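Local coordinates for protein alginate lyase, family PL7 (Zobellia galactanivorans, PDB 3ZPY) that probably cleaves alginate, polymannuronate included, by beta-elimination, and is represented here by its catalytic domain alone, at residues L87-G95 with L186-E194; V134-I145 with K156-E165. All blocks are in the same frame, centred on the assembly; numbering follows the deposited sequence.

Interaction 1 (L87-G95 with L186-E194)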
loop_
_atom_site.group_PDB
_atom_site.type_symbol
_atom_site.label_atom_id
_atom_site.label_comp_id
_atom_site.label_asym_id
_atom_site.label_seq_id
_atom_site.Cartn_x
_atom_site.Cartn_y
_atom_site.Cartn_z
ATOM N N LEU A 87 -0.028 -17.303 -4.905
ATOM C CA LEU A 87 0.228 -15.872 -5.066
ATOM C C LEU A 87 -0.665 -15.376 -6.213
ATOM O O LEU A 87 -0.707 -16.008 -7.280
ATOM C CB LEU A 87 1.718 -15.664 -5.451
ATOM C CG LEU A 87 2.771 -16.025 -4.398
ATOM C CD1 LEU A 87 4.203 -16.020 -4.995
ATOM C CD2 LEU A 87 2.657 -15.145 -3.144
ATOM N N ALA A 88 -1.275 -14.209 -6.040
ATOM C CA ALA A 88 -1.974 -13.576 -7.197
ATOM C C ALA A 88 -0.973 -13.177 -8.272
ATOM O O ALA A 88 0.071 -12.638 -7.928
ATOM C CB ALA A 88 -2.742 -12.380 -6.768
ATOM N N SER A 89 -1.345 -13.386 -9.526
ATOM C CA SER A 89 -0.522 -13.034 -10.636
ATOM C C SER A 89 -1.416 -12.959 -11.863
ATOM O O SER A 89 -1.952 -13.964 -12.323
ATOM C CB SER A 89 0.539 -14.135 -10.837
ATOM O OG SER A 89 1.374 -13.894 -11.983
ATOM N N TRP A 90 -1.643 -11.752 -12.350
ATOM C CA TRP A 90 -2.595 -11.557 -13.444
ATOM C C TRP A 90 -2.139 -10.493 -14.387
ATOM O O TRP A 90 -1.135 -9.780 -14.134
ATOM C CB TRP A 90 -3.998 -11.221 -12.865
ATOM C CG TRP A 90 -3.988 -10.176 -11.756
ATOM C CD1 TRP A 90 -4.105 -10.401 -10.386
ATOM C CD2 TRP A 90 -3.875 -8.738 -11.926
ATOM N NE1 TRP A 90 -4.066 -9.210 -9.703
ATOM C CE2 TRP A 90 -3.910 -8.160 -10.597
ATOM C CE3 TRP A 90 -3.790 -7.908 -13.017
ATOM C CZ2 TRP A 90 -3.791 -6.773 -10.380
ATOM C CZ3 TRP A 90 -3.673 -6.527 -12.828
ATOM C CH2 TRP A 90 -3.672 -5.948 -11.528
ATOM N N THR A 91 -2.793 -10.434 -15.532
ATOM C CA THR A 91 -2.249 -9.715 -16.713
ATOM C C THR A 91 -3.065 -8.419 -17.006
ATOM O O THR A 91 -4.287 -8.453 -17.192
ATOM C CB THR A 91 -2.242 -10.667 -17.902
ATOM O OG1 THR A 91 -1.309 -11.722 -17.616
ATOM C CG2 THR A 91 -1.746 -9.989 -19.133
ATOM N N GLY A 92 -2.395 -7.306 -17.106
ATOM C CA GLY A 92 -3.029 -6.001 -17.219
ATOM C C GLY A 92 -3.732 -5.717 -18.540
ATOM O O GLY A 92 -4.537 -4.747 -18.558
ATOM N N ASP A 93 -3.456 -6.480 -19.604
ATOM C CA ASP A 93 -4.228 -6.339 -20.855
ATOM C C ASP A 93 -4.989 -7.634 -21.256
ATOM O O ASP A 93 -5.276 -7.856 -22.432
ATOM C CB ASP A 93 -3.286 -5.780 -21.966
ATOM C CG ASP A 93 -2.074 -6.678 -22.245
ATOM O OD1 ASP A 93 -1.950 -7.723 -21.587
ATOM O OD2 ASP A 93 -1.234 -6.312 -23.148
ATOM N N SER A 94 -5.299 -8.479 -20.268
ATOM C CA SER A 94 -6.241 -9.598 -20.464
ATOM C C SER A 94 -7.205 -9.642 -19.289
ATOM O O SER A 94 -6.830 -10.014 -18.182
ATOM C CB SER A 94 -5.436 -10.873 -20.503
ATOM O OG SER A 94 -6.315 -11.894 -20.779
ATOM N N GLY A 95 -8.474 -9.252 -19.516
ATOM C CA GLY A 95 -9.414 -9.130 -18.421
ATOM C C GLY A 95 -9.332 -7.784 -17.781
ATOM O O GLY A 95 -8.453 -6.978 -18.036
ATOM N N LEU A 186 -9.082 1.166 -8.240
ATOM C CA LEU A 186 -7.819 1.063 -9.032
ATOM C C LEU A 186 -8.034 -0.061 -10.027
ATOM O O LEU A 186 -8.352 -1.204 -9.649
ATOM C CB LEU A 186 -6.716 0.774 -8.050
ATOM C CG LEU A 186 -5.316 0.752 -8.658
ATOM C CD1 LEU A 186 -4.977 2.096 -9.277
ATOM C CD2 LEU A 186 -4.307 0.347 -7.571
ATOM N N VAL A 187 -7.943 0.275 -11.308
ATOM C CA VAL A 187 -8.298 -0.657 -12.399
ATOM C C VAL A 187 -7.051 -0.805 -13.258
ATOM O O VAL A 187 -6.435 0.176 -13.627
ATOM C CB VAL A 187 -9.468 -0.164 -13.212
ATOM C CG1 VAL A 187 -9.836 -1.226 -14.258
ATOM C CG2 VAL A 187 -10.747 0.064 -12.308
ATOM N N TYR A 188 -6.799 -2.034 -13.682
ATOM C CA TYR A 188 -5.791 -2.337 -14.708
ATOM C C TYR A 188 -6.545 -3.163 -15.740
ATOM O O TYR A 188 -6.986 -4.270 -15.437
ATOM C CB TYR A 188 -4.631 -3.180 -14.070
ATOM C CG TYR A 188 -3.311 -3.169 -14.831
ATOM C CD1 TYR A 188 -3.126 -2.530 -16.087
ATOM C CD2 TYR A 188 -2.197 -3.735 -14.228
ATOM C CE1 TYR A 188 -1.858 -2.570 -16.763
ATOM C CE2 TYR A 188 -0.910 -3.764 -14.867
ATOM C CZ TYR A 188 -0.760 -3.141 -16.106
ATOM O OH TYR A 188 0.534 -3.206 -16.710
ATOM N N SER A 189 -6.711 -2.569 -16.941
ATOM C CA SER A 189 -7.555 -3.180 -17.986
ATOM C C SER A 189 -7.153 -2.613 -19.288
ATOM O O SER A 189 -6.909 -1.398 -19.408
ATOM C CB SER A 189 -9.062 -2.881 -17.707
ATOM O OG SER A 189 -9.861 -3.536 -18.702
ATOM N N GLY A 190 -7.026 -3.471 -20.282
ATOM C CA GLY A 190 -6.649 -2.974 -21.612
ATOM C C GLY A 190 -5.250 -2.356 -21.725
ATOM O O GLY A 190 -4.977 -1.634 -22.640
ATOM N N GLY A 191 -4.405 -2.684 -20.743
ATOM C CA GLY A 191 -3.121 -2.186 -20.548
ATOM C C GLY A 191 -3.087 -0.772 -19.959
ATOM O O GLY A 191 -2.051 -0.207 -19.814
ATOM N N TYR A 192 -4.222 -0.209 -19.554
ATOM C CA TYR A 192 -4.277 1.064 -18.854
ATOM C C TYR A 192 -4.359 0.861 -17.340
ATOM O O TYR A 192 -5.119 0.009 -16.864
ATOM C CB TYR A 192 -5.540 1.863 -19.225
ATOM C CG TYR A 192 -5.478 2.468 -20.624
ATOM C CD1 TYR A 192 -5.727 1.666 -21.782
ATOM C CD2 TYR A 192 -5.290 3.838 -20.779
ATOM C CE1 TYR A 192 -5.710 2.252 -23.063
ATOM C CE2 TYR A 192 -5.199 4.388 -22.094
ATOM C CZ TYR A 192 -5.467 3.617 -23.164
ATOM O OH TYR A 192 -5.442 4.086 -24.505
ATOM N N VAL A 193 -3.600 1.678 -16.576
ATOM C CA VAL A 193 -3.701 1.769 -15.102
ATOM C C VAL A 193 -4.499 3.007 -14.805
ATOM O O VAL A 193 -4.277 4.082 -15.363
ATOM C CB VAL A 193 -2.293 1.912 -14.518
ATOM C CG1 VAL A 193 -2.383 2.165 -13.039
ATOM C CG2 VAL A 193 -1.535 0.635 -14.841
ATOM N N GLU A 194 -5.512 2.848 -13.935
ATOM C CA GLU A 194 -6.457 3.948 -13.634
ATOM C C GLU A 194 -6.913 3.968 -12.221
ATOM O O GLU A 194 -7.168 2.899 -11.627
ATOM C CB GLU A 194 -7.649 3.874 -14.573
ATOM C CG GLU A 194 -8.676 5.003 -14.402
ATOM C CD GLU A 194 -9.603 5.071 -15.586
ATOM O OE1 GLU A 194 -9.686 4.064 -16.368
ATOM O OE2 GLU A 194 -10.205 6.135 -15.799
HETATM O O HOH W 1 -7.550 -6.128 -20.535
#
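W90 holds its indole with CG tucked between the backbone N and the carbonyl carbon (chi1 46°), while Y188, with CG turned to the far side from its own N (chi1 -160°), sends its phenol ring out to meet it. The two rings meet along their rims without overlapping, Y188 CD2 3.5 Å from W90 CZ3, and the planes stand 80° apart. One face of the phenol is taken by the backbone of G92, whose CA sits over the ring, 3.5 Å from the centroid of Y188, in a CH-pi contact. V193 CG2 covers the opposite face, toward the rim, so the ring is clamped from both sides. The type I turn from T91 to S94 docks on the type I' turn from S189 to Y192: G191 N donates to G92 O at 3.0 Å, and D93 CB packs 3.5 Å from G191 N. Water 1 bridges G95 O (2.8 Å) and G190 N (2.7 Å). W90 NE1 is held by E81 of strand 76-83, and its ring stacks on H97. Loop 88-95 runs from strand 86-87 of one sheet to strand 96-107 of the other, beside the hairpin of strands 182-189 and 192-197.

Interaction 2 (V134-I145 with K156-E165); sequences VEVDDVVRVQFI and KLKISGYVTE
R141 and S160 pair backbone to backbone, as do Q143 with K158 and I145 with K156: these are the hydrogen-bonded pairs of an antiparallel hairpin, with V142–I159 and F144–L157 the non-hydrogen-bonded ones between. At the end of strand 156-160 the chain turns at G161 into the short helix 162-165, where Y162 N donates to D138 O at 2.8 Å and V163 N to V139 O.

R141, Q143, I145, K156, K158 and S160 share one face, with D138 and E165 reaching R141 from beyond it. Q143 NE2 donates to S160 OG at 2.9 Å and to K158 O at 3.2 Å, reaching the latter from well above its carbonyl plane; R141 NE gives its hydrogen to Q143 OE1, so both ends of the amide are fixed. A bend at chi3 of R141 (-54°) turns the guanidinium across S160 CB. R141 NH1 meets the anti lone pair of D138 OD2 at 2.9 Å, and R141 NH2 forms a salt bridge to E165 OE2, 2.9 Å but a weak hydrogen bond, the planes 69° apart. G161 N also donates to E165 OE2, from above the carboxylate plane.

In the beta-jelly roll of PL7 lyases this face looks away from the sheet of strands 182-189 and 192-197. D138 OD1 is hydrogen-bonded to H125 ND1, the histidine of the family's Q-I-H motif, so this face probably lines the substrate groove.

Apolar groups fill the other face. V140 CG2 lies alongside I159 CG2 at 3.5 Å, V142 CG1 meets L157 CD1 at 3.9 Å, and L157 and I159 run on against V202 and F203 of strand 200-206.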
loop_
_atom_site.group_PDB
_atom_site.type_symbol
_atom_site.label_atom_id
_atom_site.label_comp_id
_atom_site.label_asym_id
_atom_site.label_seq_id
_atom_site.Cartn_x
_atom_site.Cartn_y
_atom_site.Cartn_z
ATOM N N VAL A 134 12.060 -6.322 -18.907
ATOM C CA VAL A 134 11.765 -4.979 -18.475
ATOM C C VAL A 134 11.596 -5.035 -16.966
ATOM O O VAL A 134 10.906 -5.947 -16.452
ATOM C CB VAL A 134 10.483 -4.424 -19.141
ATOM C CG1 VAL A 134 10.162 -3.040 -18.595
ATOM C CG2 VAL A 134 10.728 -4.358 -20.642
ATOM N N GLU A 135 12.287 -4.130 -16.262
ATOM C CA GLU A 135 12.161 -4.088 -14.829
ATOM C C GLU A 135 10.898 -3.291 -14.455
ATOM O O GLU A 135 10.919 -2.082 -14.331
ATOM C CB GLU A 135 13.411 -3.532 -14.165
ATOM C CG GLU A 135 14.660 -4.214 -14.685
ATOM C CD GLU A 135 15.881 -3.765 -13.902
ATOM O OE1 GLU A 135 15.701 -3.304 -12.748
ATOM O OE2 GLU A 135 17.000 -3.881 -14.424
ATOM N N VAL A 136 9.807 -4.010 -14.232
ATOM C CA VAL A 136 8.516 -3.385 -13.950
ATOM C C VAL A 136 8.456 -2.954 -12.461
ATOM O O VAL A 136 8.240 -1.760 -12.172
ATOM C CB VAL A 136 7.390 -4.320 -14.333
ATOM C CG1 VAL A 136 6.069 -3.656 -13.981
ATOM C CG2 VAL A 136 7.443 -4.634 -15.833
ATOM N N ASP A 137 8.716 -3.886 -11.537
ATOM C CA ASP A 137 8.628 -3.627 -10.094
ATOM C C ASP A 137 7.256 -2.997 -9.775
ATOM O O ASP A 137 6.247 -3.532 -10.314
ATOM C CB ASP A 137 9.823 -2.812 -9.592
ATOM C CG ASP A 137 11.133 -3.586 -9.621
ATOM O OD1 ASP A 137 11.213 -4.826 -9.344
ATOM O OD2 ASP A 137 12.125 -2.913 -9.929
ATOM N N ASP A 138 7.120 -1.939 -8.947
ATOM C CA ASP A 138 5.794 -1.320 -8.764
ATOM C C ASP A 138 5.304 -0.732 -10.073
ATOM O O ASP A 138 5.935 0.131 -10.652
ATOM C CB ASP A 138 5.839 -0.170 -7.767
ATOM C CG ASP A 138 6.192 -0.599 -6.340
ATOM O OD1 ASP A 138 6.073 -1.785 -5.973
ATOM O OD2 ASP A 138 6.692 0.278 -5.559
ATOM N N VAL A 139 4.107 -1.178 -10.479
ATOM C CA VAL A 139 3.404 -0.624 -11.665
ATOM C C VAL A 139 2.851 0.756 -11.320
ATOM O O VAL A 139 2.986 1.714 -12.068
ATOM C CB VAL A 139 2.302 -1.573 -12.132
ATOM C CG1 VAL A 139 1.436 -0.943 -13.177
ATOM C CG2 VAL A 139 2.883 -2.906 -12.607
ATOM N N VAL A 140 2.183 0.829 -10.153
ATOM C CA VAL A 140 1.638 2.161 -9.677
ATOM C C VAL A 140 1.656 2.129 -8.161
ATOM O O VAL A 140 1.395 1.069 -7.555
ATOM C CB VAL A 140 0.221 2.465 -10.276
ATOM C CG1 VAL A 140 -0.870 1.526 -9.693
ATOM C CG2 VAL A 140 -0.167 3.939 -10.046
ATOM N N ARG A 141 1.972 3.285 -7.601
ATOM C CA ARG A 141 1.799 3.574 -6.187
ATOM C C ARG A 141 0.877 4.768 -6.040
ATOM O O ARG A 141 1.152 5.840 -6.597
ATOM C CB ARG A 141 3.145 3.907 -5.567
ATOM C CG ARG A 141 4.026 2.676 -5.386
ATOM C CD ARG A 141 5.179 2.960 -4.401
ATOM N NE ARG A 141 5.986 4.140 -4.745
ATOM C CZ ARG A 141 6.970 4.133 -5.628
ATOM N NH1 ARG A 141 7.259 3.045 -6.331
ATOM N NH2 ARG A 141 7.656 5.260 -5.879
ATOM N N VAL A 142 -0.213 4.610 -5.250
ATOM C CA VAL A 142 -1.177 5.673 -4.982
ATOM C C VAL A 142 -0.798 6.246 -3.617
ATOM O O VAL A 142 -0.773 5.488 -2.648
ATOM C CB VAL A 142 -2.565 5.038 -4.967
ATOM C CG1 VAL A 142 -3.592 6.120 -4.630
ATOM C CG2 VAL A 142 -2.918 4.354 -6.288
ATOM N N GLN A 143 -0.474 7.548 -3.589
ATOM C CA GLN A 143 0.175 8.105 -2.410
ATOM C C GLN A 143 -0.456 9.445 -2.071
ATOM O O GLN A 143 -1.030 10.095 -2.894
ATOM C CB GLN A 143 1.671 8.381 -2.662
ATOM C CG GLN A 143 2.376 7.083 -3.131
ATOM C CD GLN A 143 3.620 7.288 -3.830
ATOM O OE1 GLN A 143 4.621 6.588 -3.578
ATOM N NE2 GLN A 143 3.561 8.190 -4.814
ATOM N N PHE A 144 -0.365 9.812 -0.785
ATOM C CA PHE A 144 -0.499 11.207 -0.376
ATOM C C PHE A 144 0.876 11.756 0.069
ATOM O O PHE A 144 1.582 11.063 0.790
ATOM C CB PHE A 144 -1.515 11.387 0.760
ATOM C CG PHE A 144 -2.950 11.251 0.366
ATOM C CD1 PHE A 144 -3.444 11.457 -0.936
ATOM C CD2 PHE A 144 -3.856 11.025 1.396
ATOM C CE1 PHE A 144 -4.813 11.297 -1.181
ATOM C CE2 PHE A 144 -5.212 10.911 1.171
ATOM C CZ PHE A 144 -5.687 11.065 -0.147
ATOM N N ILE A 145 1.142 12.987 -0.366
ATOM C CA ILE A 145 2.355 13.665 -0.061
ATOM C C ILE A 145 2.009 15.024 0.573
ATOM O O ILE A 145 1.110 15.745 0.102
ATOM C CB ILE A 145 3.253 13.831 -1.305
ATOM C CG1 ILE A 145 4.596 14.510 -0.902
ATOM C CG2 ILE A 145 2.544 14.611 -2.446
ATOM C CD1 ILE A 145 5.650 14.280 -1.928
ATOM N N LYS A 156 -1.375 16.380 -1.345
ATOM C CA LYS A 156 -1.586 16.036 -2.772
ATOM C C LYS A 156 -1.637 14.541 -2.984
ATOM O O LYS A 156 -0.922 13.768 -2.308
ATOM C CB LYS A 156 -0.490 16.638 -3.640
ATOM C CG LYS A 156 -0.549 18.160 -3.655
ATOM C CD LYS A 156 0.589 18.678 -4.544
ATOM C CE LYS A 156 0.533 20.186 -4.608
ATOM N NZ LYS A 156 1.456 20.690 -5.669
ATOM N N LEU A 157 -2.511 14.104 -3.902
ATOM C CA LEU A 157 -2.434 12.791 -4.427
ATOM C C LEU A 157 -1.168 12.733 -5.316
ATOM O O LEU A 157 -0.978 13.571 -6.226
ATOM C CB LEU A 157 -3.691 12.487 -5.249
ATOM C CG LEU A 157 -3.755 11.169 -5.928
ATOM C CD1 LEU A 157 -3.884 9.959 -4.999
ATOM C CD2 LEU A 157 -4.832 11.166 -7.011
ATOM N N LYS A 158 -0.373 11.673 -5.157
ATOM C CA LYS A 158 0.850 11.518 -6.013
ATOM C C LYS A 158 0.817 10.115 -6.576
ATOM O O LYS A 158 0.694 9.153 -5.816
ATOM C CB LYS A 158 2.112 11.787 -5.208
ATOM C CG LYS A 158 3.341 11.673 -6.033
ATOM C CD LYS A 158 4.536 12.267 -5.272
ATOM C CE LYS A 158 5.784 12.238 -6.173
ATOM N NZ LYS A 158 6.940 12.904 -5.438
ATOM N N ILE A 159 0.961 10.032 -7.920
ATOM C CA ILE A 159 0.947 8.746 -8.608
ATOM C C ILE A 159 2.361 8.428 -9.045
ATOM O O ILE A 159 2.914 9.144 -9.894
ATOM C CB ILE A 159 0.011 8.810 -9.789
ATOM C CG1 ILE A 159 -1.456 9.228 -9.323
ATOM C CG2 ILE A 159 -0.010 7.434 -10.479
ATOM C CD1 ILE A 159 -2.068 8.302 -8.346
ATOM N N SER A 160 2.902 7.377 -8.438
ATOM C CA SER A 160 4.315 7.002 -8.730
ATOM C C SER A 160 4.310 5.532 -9.193
ATOM O O SER A 160 3.272 5.004 -9.536
ATOM C CB SER A 160 5.139 7.217 -7.457
ATOM O OG SER A 160 5.238 8.592 -7.127
ATOM N N GLY A 161 5.479 4.876 -9.208
ATOM C CA GLY A 161 5.608 3.599 -9.860
ATOM C C GLY A 161 5.891 3.705 -11.336
ATOM O O GLY A 161 5.912 4.823 -11.866
ATOM N N TYR A 162 5.999 2.543 -12.016
ATOM C CA TYR A 162 6.512 2.490 -13.405
ATOM C C TYR A 162 5.670 3.360 -14.367
ATOM O O TYR A 162 6.191 4.119 -15.163
ATOM C CB TYR A 162 6.491 1.047 -13.874
ATOM C CG TYR A 162 7.061 0.859 -15.197
ATOM C CD1 TYR A 162 6.430 1.356 -16.367
ATOM C CD2 TYR A 162 8.339 0.320 -15.304
ATOM C CE1 TYR A 162 7.020 1.210 -17.610
ATOM C CE2 TYR A 162 8.957 0.165 -16.556
ATOM C CZ TYR A 162 8.270 0.619 -17.725
ATOM O OH TYR A 162 8.843 0.549 -18.969
ATOM N N VAL A 163 4.347 3.332 -14.146
ATOM C CA VAL A 163 3.439 3.895 -15.123
ATOM C C VAL A 163 3.619 5.439 -15.263
ATOM O O VAL A 163 3.368 5.974 -16.325
ATOM C CB VAL A 163 1.942 3.552 -14.784
ATOM C CG1 VAL A 163 1.463 4.277 -13.525
ATOM C CG2 VAL A 163 1.067 3.789 -16.022
ATOM N N THR A 164 4.133 6.091 -14.226
ATOM C CA THR A 164 4.494 7.521 -14.306
ATOM C C THR A 164 6.015 7.661 -14.330
ATOM O O THR A 164 6.542 8.393 -15.185
ATOM C CB THR A 164 3.833 8.376 -13.227
ATOM O OG1 THR A 164 4.195 7.854 -11.964
ATOM C CG2 THR A 164 2.354 8.489 -13.421
ATOM N N GLU A 165 6.701 7.063 -13.353
ATOM C CA GLU A 165 8.158 7.334 -13.273
ATOM C C GLU A 165 8.965 6.996 -14.515
ATOM O O GLU A 165 10.007 7.614 -14.736
ATOM C CB GLU A 165 8.702 6.609 -12.045
ATOM C CG GLU A 165 8.184 7.080 -10.712
ATOM C CD GLU A 165 8.770 6.203 -9.630
ATOM O OE1 GLU A 165 9.914 5.658 -9.725
ATOM O OE2 GLU A 165 8.156 6.094 -8.609
HETATM O O HOH W 2 9.653 3.598 -7.816
#

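In the fold
Interactions 1 and 2 lie about 15 Å apart between centres and belong to one jelly-roll domain. Along the chain, both segments of interaction 2 fall between L87-G95 and L186-E194. Strands 138-146 and 154-160 are neighbours in one sheet of the sandwich; strands 182-189 and 192-197 are neighbours in the other. The two contacts touch where the sheets face each other: V193 CG1 lies 3.7 Å from V140 CG1, V193 CG2 lies 3.8 Å from V139 CG1, and Y188 CE2 also packs on V139. The bulge of V139 and V140 therefore meets the hairpin of interaction 1 directly: V193 and Y188 of one sheet meet V139 and V140 of the other in the sandwich interior.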